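Local coordinates for protein BsaWI endonuclease (Geobacillus stearothermophilus, PDB 4ZSF) that binds DNA and, as a restriction endonuclease of the PD-(D/E)XK type, probably cleaves it in a metal-dependent reaction, at residues 107-112 with 154-159; 204-209 with 213-218. All coordinates share one frame; numbering follows the deposited sequence.

Contacts 1 and 2 follow one another along the chain, with their centres 30 Å apart and their nearest atoms about 14 Å apart. Contact 1 lies within the mixed sheet, at one border, where strand 108-112 and strand 155-165 flank strand 146-152. Contact 2 lies in the connection from strand 188-193 to strand 222-226 of that sheet, where helix 202-209 meets the loop that follows it and also packs on the other outermost strand, 235-238. They thus occupy separate regions of the nuclease fold, one within the sheet and one in a crossover connection. Both approach the bound DNA, to about 7 Å and about 5 Å respectively at the nearest atoms, and contact 2 also lies near a bound calcium ion.

Contact 1 of 2, residues 107-112 with 154-159; sequences GMRILL and DKEYVF
Met108 and Glu156 mark the closest backbone approach, their CA atoms 8.7 Å apart, too far for direct strand pairing. Strand 146-152 lies between: Arg109 pairs with its Thr149, and Tyr157 with its Val150. Both flanking strands run antiparallel to it, and side chains span the gap.

Arg109 and Glu156 form a side-on, bidentate salt bridge. NE of Arg109 gives a nearly straight bond to OE2 of Glu156 (2.8 Å, 175°), while NH2 of Arg109 reaches OE1 of Glu156 at 2.9 Å, using that oxygen's syn lone pair. The guanidinium and carboxylate planes lie only 25° apart, and the paired bonds restrict rotation of both groups. An extended glutamate chain, with CG anti to the backbone N (chi1 -178°), carries the carboxylate across. Its OE2 also bonds to Thr149 OG1, tying the salt bridge to the middle strand. A bound succinic acid, probably from crystallisation, lies near the arginine, and Met119 of helix 113-121 packs against both charged residues.

Met108 makes a Met-aromatic contact with Phe159: its SD lies 3.7 Å from CZ of Phe159 and approaches the ring obliquely. Arg250, Ala253 and Trp256 of helix 243-258 border this pair. The arrangement is a next-nearest-strand contact across one sheet, joining the outermost strand 108-112 to the interior strand 155-165 of the PD-(D/E)XK nuclease fold.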
# COMPACT_ATOMS: atom_id res chain seq x y z
N GLY A 107 -37.67 3.96 2.74
CA GLY A 107 -37.40 4.02 1.30
C GLY A 107 -35.92 4.13 0.92
O GLY A 107 -35.59 4.59 -0.16
N MET A 108 -35.03 3.74 1.82
CA MET A 108 -33.59 3.90 1.59
C MET A 108 -32.89 2.53 1.63
O MET A 108 -33.36 1.59 2.30
CB MET A 108 -32.98 4.85 2.64
CG MET A 108 -33.43 6.31 2.42
SD MET A 108 -32.63 7.38 3.65
CE MET A 108 -33.63 7.03 5.04
N ARG A 109 -31.75 2.43 0.94
CA ARG A 109 -30.90 1.26 1.15
C ARG A 109 -29.47 1.60 0.84
O ARG A 109 -29.17 2.49 0.05
CB ARG A 109 -31.33 0.06 0.30
CG ARG A 109 -31.36 0.37 -1.17
CD ARG A 109 -31.68 -0.99 -1.91
NE ARG A 109 -31.90 -0.80 -3.34
CZ ARG A 109 -32.21 -1.79 -4.18
NH1 ARG A 109 -32.39 -3.02 -3.72
NH2 ARG A 109 -32.40 -1.54 -5.47
N ILE A 110 -28.60 0.84 1.50
CA ILE A 110 -27.18 0.89 1.34
C ILE A 110 -26.78 -0.13 0.29
O ILE A 110 -27.27 -1.29 0.27
CB ILE A 110 -26.44 0.57 2.69
CG1 ILE A 110 -26.69 1.71 3.69
CG2 ILE A 110 -24.99 0.30 2.45
CD1 ILE A 110 -26.23 1.35 5.12
N LEU A 111 -25.88 0.32 -0.56
CA LEU A 111 -25.30 -0.51 -1.61
C LEU A 111 -23.80 -0.67 -1.43
O LEU A 111 -23.10 0.34 -1.14
CB LEU A 111 -25.51 0.15 -2.98
CG LEU A 111 -26.91 0.60 -3.34
CD1 LEU A 111 -26.77 1.35 -4.67
CD2 LEU A 111 -27.82 -0.62 -3.44
N LEU A 112 -23.28 -1.87 -1.69
CA LEU A 112 -21.80 -1.99 -1.85
C LEU A 112 -21.36 -1.29 -3.11
O LEU A 112 -22.15 -1.07 -4.02
CB LEU A 112 -21.35 -3.46 -1.93
CG LEU A 112 -21.84 -4.30 -0.75
CD1 LEU A 112 -21.71 -5.82 -1.09
CD2 LEU A 112 -20.95 -3.98 0.49
N ASP A 154 -40.89 6.52 -7.53
CA ASP A 154 -40.57 5.22 -8.12
C ASP A 154 -39.20 5.15 -8.80
O ASP A 154 -38.97 4.27 -9.61
CB ASP A 154 -41.63 4.81 -9.16
CG ASP A 154 -42.95 4.38 -8.53
OD1 ASP A 154 -43.17 4.62 -7.32
OD2 ASP A 154 -43.78 3.80 -9.26
N LYS A 155 -38.28 6.04 -8.44
CA LYS A 155 -36.95 6.05 -9.05
C LYS A 155 -35.97 6.03 -7.90
O LYS A 155 -36.29 6.53 -6.83
CB LYS A 155 -36.74 7.29 -9.91
CG LYS A 155 -37.44 7.18 -11.27
CD LYS A 155 -37.53 8.52 -11.91
CE LYS A 155 -38.50 9.42 -11.15
NZ LYS A 155 -39.28 10.30 -12.08
N GLU A 156 -34.77 5.46 -8.11
CA GLU A 156 -33.84 5.32 -7.02
C GLU A 156 -32.66 6.24 -7.28
O GLU A 156 -32.04 6.21 -8.37
CB GLU A 156 -33.39 3.83 -6.91
CG GLU A 156 -32.41 3.54 -5.76
CD GLU A 156 -32.20 2.05 -5.51
OE1 GLU A 156 -32.68 1.19 -6.34
OE2 GLU A 156 -31.57 1.71 -4.47
N TYR A 157 -32.33 7.05 -6.27
CA TYR A 157 -31.28 8.06 -6.39
C TYR A 157 -30.16 7.78 -5.42
O TYR A 157 -30.45 7.65 -4.25
CB TYR A 157 -31.83 9.43 -6.07
CG TYR A 157 -32.89 9.86 -7.05
CD1 TYR A 157 -32.54 10.52 -8.23
CD2 TYR A 157 -34.25 9.57 -6.82
CE1 TYR A 157 -33.55 10.92 -9.15
CE2 TYR A 157 -35.24 9.97 -7.73
CZ TYR A 157 -34.88 10.63 -8.88
OH TYR A 157 -35.87 11.01 -9.75
N VAL A 158 -28.90 7.78 -5.88
CA VAL A 158 -27.79 7.81 -4.92
C VAL A 158 -27.70 9.22 -4.31
O VAL A 158 -27.58 10.20 -5.03
CB VAL A 158 -26.45 7.46 -5.60
CG1 VAL A 158 -25.27 7.66 -4.60
CG2 VAL A 158 -26.52 6.05 -6.09
N PHE A 159 -27.73 9.33 -2.97
CA PHE A 159 -27.59 10.68 -2.38
C PHE A 159 -26.40 10.73 -1.41
O PHE A 159 -26.06 11.82 -0.92
CB PHE A 159 -28.88 11.11 -1.65
CG PHE A 159 -29.17 10.31 -0.34
CD1 PHE A 159 -29.91 9.11 -0.37
CD2 PHE A 159 -28.70 10.78 0.91
CE1 PHE A 159 -30.18 8.38 0.84
CE2 PHE A 159 -29.00 10.12 2.07
CZ PHE A 159 -29.68 8.94 2.07

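Contact 2 of 2, residues 204-209 with 213-218; sequences FIAMVN and SNYRLN
Ala206 and Met207 pack against Tyr215 in a largely apolar contact, where the last turn of helix 202-209 meets the loop that leads on to strand 222-226. CG of Met207 sits over one face of the Tyr215 ring, 3.6 Å from its centroid and only 18° off the normal, a CH-pi contact. A bend at chi3 (85°) brings CE of Met207 to 3.7 Å from CE1 of Tyr215, and SD approaches the same ring obliquely. Ala206 CB touches CD2 of Tyr215 at 4.0 Å. The hydroxyl of Tyr215 is hydrogen-bonded to NZ of Lys203, one turn before Met207 in the helix.

Strands 188-193 and 222-226 are parallel neighbours, so the helix and returning loop form part of a beta-alpha-beta crossover. Arg176 of helix 172-184 bridges the two segments, its NH1 bonding to both Met207 O and Leu217 O.

Further along, the backbones of Val208 and Gly219 are hydrogen-bonded, and CB of Asn218 presses to 3.1 Å from Val208 O. The amide of Asn218 turns away from the helix, its ND2 held by the carbonyls of Trp220 and Tyr265; a bound calcium ion lies about 5 Å from this side chain at the nearest atoms.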
# COMPACT_ATOMS: atom_id res chain seq x y z
N PHE A 204 -7.33 14.48 15.29
CA PHE A 204 -8.32 13.75 14.55
C PHE A 204 -9.75 14.30 14.74
O PHE A 204 -10.55 14.37 13.79
CB PHE A 204 -8.19 12.28 14.91
CG PHE A 204 -6.89 11.66 14.39
CD1 PHE A 204 -5.85 11.32 15.27
CD2 PHE A 204 -6.70 11.44 13.02
CE1 PHE A 204 -4.68 10.75 14.80
CE2 PHE A 204 -5.52 10.88 12.55
CZ PHE A 204 -4.51 10.53 13.44
N ILE A 205 -10.06 14.79 15.94
CA ILE A 205 -11.31 15.55 16.11
C ILE A 205 -11.36 16.74 15.13
O ILE A 205 -12.40 16.99 14.52
CB ILE A 205 -11.46 16.04 17.56
CG1 ILE A 205 -11.80 14.86 18.48
CG2 ILE A 205 -12.56 17.07 17.69
CD1 ILE A 205 -11.50 15.16 19.97
N ALA A 206 -10.23 17.42 14.96
CA ALA A 206 -10.14 18.59 14.08
C ALA A 206 -10.30 18.19 12.61
O ALA A 206 -10.94 18.90 11.84
CB ALA A 206 -8.80 19.33 14.31
N MET A 207 -9.72 17.05 12.24
CA MET A 207 -9.87 16.53 10.88
C MET A 207 -11.32 16.29 10.52
O MET A 207 -11.67 16.43 9.33
CB MET A 207 -9.12 15.20 10.68
CG MET A 207 -7.64 15.36 10.66
SD MET A 207 -6.78 13.94 9.94
CE MET A 207 -6.86 14.39 8.20
N VAL A 208 -12.14 15.90 11.49
CA VAL A 208 -13.55 15.62 11.20
C VAL A 208 -14.31 16.94 11.25
O VAL A 208 -15.05 17.28 10.32
CB VAL A 208 -14.19 14.60 12.20
CG1 VAL A 208 -15.71 14.45 12.01
CG2 VAL A 208 -13.43 13.24 12.10
N ASN A 209 -14.14 17.68 12.34
CA ASN A 209 -15.02 18.82 12.62
C ASN A 209 -14.54 20.12 12.05
O ASN A 209 -15.33 21.08 11.94
CB ASN A 209 -15.22 19.01 14.14
CG ASN A 209 -16.08 17.93 14.76
OD1 ASN A 209 -16.98 17.36 14.09
ND2 ASN A 209 -15.82 17.63 16.04
N SER A 213 -6.42 25.86 12.29
CA SER A 213 -5.54 26.32 11.22
C SER A 213 -5.16 25.21 10.26
O SER A 213 -5.18 25.41 9.07
CB SER A 213 -4.29 26.97 11.82
OG SER A 213 -4.68 28.10 12.56
N ASN A 214 -4.88 24.02 10.78
CA ASN A 214 -4.56 22.87 9.93
C ASN A 214 -5.78 22.35 9.17
O ASN A 214 -5.70 21.82 8.05
CB ASN A 214 -3.97 21.75 10.78
CG ASN A 214 -2.72 22.20 11.51
OD1 ASN A 214 -1.89 22.91 10.94
ND2 ASN A 214 -2.58 21.82 12.79
N TYR A 215 -6.93 22.47 9.82
CA TYR A 215 -8.15 21.89 9.23
C TYR A 215 -9.23 22.90 9.37
O TYR A 215 -9.94 22.88 10.37
CB TYR A 215 -8.54 20.59 9.94
CG TYR A 215 -7.44 19.57 9.83
CD1 TYR A 215 -7.20 18.91 8.63
CD2 TYR A 215 -6.61 19.29 10.92
CE1 TYR A 215 -6.16 17.98 8.52
CE2 TYR A 215 -5.56 18.38 10.81
CZ TYR A 215 -5.35 17.73 9.61
OH TYR A 215 -4.31 16.83 9.48
N ARG A 216 -9.35 23.78 8.38
CA ARG A 216 -10.30 24.89 8.48
C ARG A 216 -11.76 24.39 8.40
O ARG A 216 -12.60 24.79 9.20
CB ARG A 216 -10.05 25.92 7.40
CG ARG A 216 -10.54 27.33 7.76
CD ARG A 216 -10.28 28.36 6.65
NE ARG A 216 -10.94 28.02 5.37
CZ ARG A 216 -12.20 28.33 5.06
NH1 ARG A 216 -12.97 28.98 5.94
NH2 ARG A 216 -12.69 27.99 3.88
N LEU A 217 -12.03 23.49 7.46
CA LEU A 217 -13.40 22.98 7.28
C LEU A 217 -13.54 21.57 7.82
O LEU A 217 -12.54 20.85 7.97
CB LEU A 217 -13.76 22.96 5.81
CG LEU A 217 -13.53 24.29 5.08
CD1 LEU A 217 -14.00 24.16 3.65
CD2 LEU A 217 -14.29 25.38 5.81
N ASN A 218 -14.78 21.16 8.07
CA ASN A 218 -15.07 19.77 8.41
C ASN A 218 -14.75 18.82 7.23
O ASN A 218 -14.86 19.22 6.05
CB ASN A 218 -16.54 19.60 8.84
CG ASN A 218 -17.53 20.23 7.86
OD1 ASN A 218 -17.50 21.44 7.65
ND2 ASN A 218 -18.39 19.41 7.22